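Local coordinates for protein probable DNA endonuclease SmrA (Escherichia coli, PDB 3QD7) that binds DNA and has DNA endonuclease activity, and is represented here by a fragment that contains its Smr domain, at residues N8-G13 with K62-F67. Numbering follows the deposited sequence.
Sequences NFLTTG and KMVFSF
The ring of F65 lies against N8 on one face and meets F9 at its edge. Followed outward from the helix, F65 begins with CB, which touches N8 ND2 at 3.2 Å and L10 CD1 at 3.9 Å. The first torsion (chi1 179°) sets CG anti to the backbone N, which brings it against the N8 amide. That amide stacks on the ring, N8 CG 3.5 Å from F65 CG with the two planes 20° apart. CD1 faces ND2 and CG of N8, while CD2 faces OD1. Farther out, CE1, CZ and CE2 all lie against N8 CA, which stands nearly over the ring centre, 3.6 Å from the F65 centroid, a CH-pi contact. CE2 also comes over one face of F9, off toward the rim of that ring, 3.8 Å from F9 CE1, in a T-shaped pair with planes at 88°. An aromatic residue suits this place because its flat face takes an amide and a CA while its edge meets a second ring. The contact packs the loop ahead of strand 25-27 against helix 57-73 of the Smr domain, in an alpha/beta/alpha fold. Asparagine suits position 8 because one flat group offers both an acceptor and a donor: OD1 accepts from L10 N at 3.1 Å, closing an Asx turn, and ND2 donates to Q5 OE1 and R61 O. An alanine in place of F65 would probably leave the N8 amide without its stacking surface and the F9 face without this edge, opening a gap between loop and helix. L10 and V64 are both buried, a setting that suits apolar side chains; L10 CD1 packs beside V64 CG1 at 4.1 Å, and both residues also touch W103 of helix 92-105.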
loop_
_atom_site.group_PDB
_atom_site.type_symbol
_atom_site.label_atom_id
_atom_site.label_comp_id
_atom_site.label_asym_id
_atom_site.label_seq_id
_atom_site.Cartn_x
_atom_site.Cartn_y
_atom_site.Cartn_z
ATOM N N ASN A 8 10.442 12.641 2.987
ATOM C CA ASN A 8 9.472 11.623 3.383
ATOM C C ASN A 8 8.363 12.204 4.234
ATOM O O ASN A 8 8.495 12.343 5.447
ATOM C CB ASN A 8 10.156 10.444 4.110
ATOM C CG ASN A 8 9.259 9.200 4.187
ATOM O OD1 ASN A 8 8.036 9.317 4.274
ATOM N ND2 ASN A 8 9.869 8.009 4.149
ATOM N N PHE A 9 7.250 12.509 3.577
ATOM C CA PHE A 9 6.096 13.135 4.221
ATOM C C PHE A 9 5.144 12.161 4.911
ATOM O O PHE A 9 4.155 12.583 5.522
ATOM C CB PHE A 9 5.317 13.998 3.205
ATOM C CG PHE A 9 5.011 13.295 1.905
ATOM C CD1 PHE A 9 5.662 13.686 0.739
ATOM C CD2 PHE A 9 4.053 12.252 1.847
ATOM C CE1 PHE A 9 5.390 13.045 -0.481
ATOM C CE2 PHE A 9 3.763 11.606 0.632
ATOM C CZ PHE A 9 4.452 11.999 -0.538
ATOM N N LEU A 10 5.418 10.868 4.820
ATOM C CA LEU A 10 4.586 9.862 5.504
ATOM C C LEU A 10 4.570 10.082 7.031
ATOM O O LEU A 10 5.622 10.272 7.657
ATOM C CB LEU A 10 5.063 8.447 5.147
ATOM C CG LEU A 10 5.092 8.138 3.633
ATOM C CD1 LEU A 10 5.310 6.689 3.372
ATOM C CD2 LEU A 10 3.787 8.565 2.953
ATOM N N THR A 11 3.380 10.047 7.627
ATOM C CA THR A 11 3.224 10.459 9.023
ATOM C C THR A 11 3.006 9.253 9.928
ATOM O O THR A 11 2.483 8.220 9.499
ATOM C CB THR A 11 2.040 11.480 9.229
ATOM O OG1 THR A 11 0.798 10.853 8.902
ATOM C CG2 THR A 11 2.229 12.774 8.388
ATOM N N THR A 12 3.422 9.390 11.177
ATOM C CA THR A 12 3.169 8.373 12.177
ATOM C C THR A 12 2.375 9.037 13.286
ATOM O O THR A 12 2.101 10.237 13.231
ATOM C CB THR A 12 4.473 7.781 12.751
ATOM O OG1 THR A 12 5.228 8.822 13.367
ATOM C CG2 THR A 12 5.319 7.155 11.667
ATOM N N GLY A 13 1.993 8.267 14.289
ATOM C CA GLY A 13 1.411 8.867 15.478
ATOM C C GLY A 13 -0.082 8.955 15.337
ATOM O O GLY A 13 -0.599 9.303 14.273
ATOM N N LYS A 62 10.227 4.137 5.255
ATOM C CA LYS A 62 11.258 4.488 4.270
ATOM C C LYS A 62 11.102 3.701 2.953
ATOM O O LYS A 62 11.232 4.265 1.876
ATOM C CB LYS A 62 12.665 4.294 4.874
ATOM C CG LYS A 62 12.915 5.121 6.153
ATOM C CD LYS A 62 14.419 5.260 6.523
ATOM C CE LYS A 62 15.026 3.938 6.952
ATOM N NZ LYS A 62 16.173 4.132 7.881
ATOM N N MET A 63 10.806 2.408 3.051
ATOM C CA MET A 63 10.627 1.546 1.872
ATOM C C MET A 63 9.385 1.915 1.041
ATOM O O MET A 63 9.436 1.989 -0.173
ATOM C CB MET A 63 10.539 0.072 2.311
ATOM C CG MET A 63 11.834 -0.472 2.914
ATOM S SD MET A 63 11.586 -2.040 3.778
ATOM C CE MET A 63 11.626 -3.174 2.394
ATOM N N VAL A 64 8.268 2.157 1.707
ATOM C CA VAL A 64 7.024 2.501 1.004
ATOM C C VAL A 64 7.208 3.822 0.239
ATOM O O VAL A 64 6.845 3.945 -0.929
ATOM C CB VAL A 64 5.815 2.562 2.030
ATOM C CG1 VAL A 64 4.562 3.200 1.416
ATOM C CG2 VAL A 64 5.517 1.152 2.594
ATOM N N PHE A 65 7.782 4.803 0.920
ATOM C CA PHE A 65 8.024 6.094 0.319
ATOM C C PHE A 65 8.924 5.943 -0.891
ATOM O O PHE A 65 8.584 6.383 -1.989
ATOM C CB PHE A 65 8.645 7.035 1.340
ATOM C CG PHE A 65 8.951 8.388 0.801
ATOM C CD1 PHE A 65 10.275 8.786 0.602
ATOM C CD2 PHE A 65 7.924 9.280 0.511
ATOM C CE1 PHE A 65 10.572 10.063 0.122
ATOM C CE2 PHE A 65 8.216 10.567 0.029
ATOM C CZ PHE A 65 9.541 10.945 -0.172
ATOM N N SER A 66 10.062 5.290 -0.693
ATOM C CA SER A 66 11.017 5.083 -1.770
ATOM C C SER A 66 10.431 4.236 -2.920
ATOM O O SER A 66 10.644 4.525 -4.099
ATOM C CB SER A 66 12.270 4.421 -1.179
ATOM O OG SER A 66 13.267 4.308 -2.168
ATOM N N PHE A 67 9.686 3.185 -2.567
ATOM C CA PHE A 67 9.088 2.284 -3.566
ATOM C C PHE A 67 8.037 3.016 -4.400
ATOM O O PHE A 67 8.014 2.917 -5.625
ATOM C CB PHE A 67 8.464 1.063 -2.866
ATOM C CG PHE A 67 7.699 0.146 -3.792
ATOM C CD1 PHE A 67 8.378 -0.721 -4.671
ATOM C CD2 PHE A 67 6.292 0.129 -3.765
ATOM C CE1 PHE A 67 7.661 -1.596 -5.519
ATOM C CE2 PHE A 67 5.576 -0.747 -4.605
ATOM C CZ PHE A 67 6.263 -1.606 -5.486
#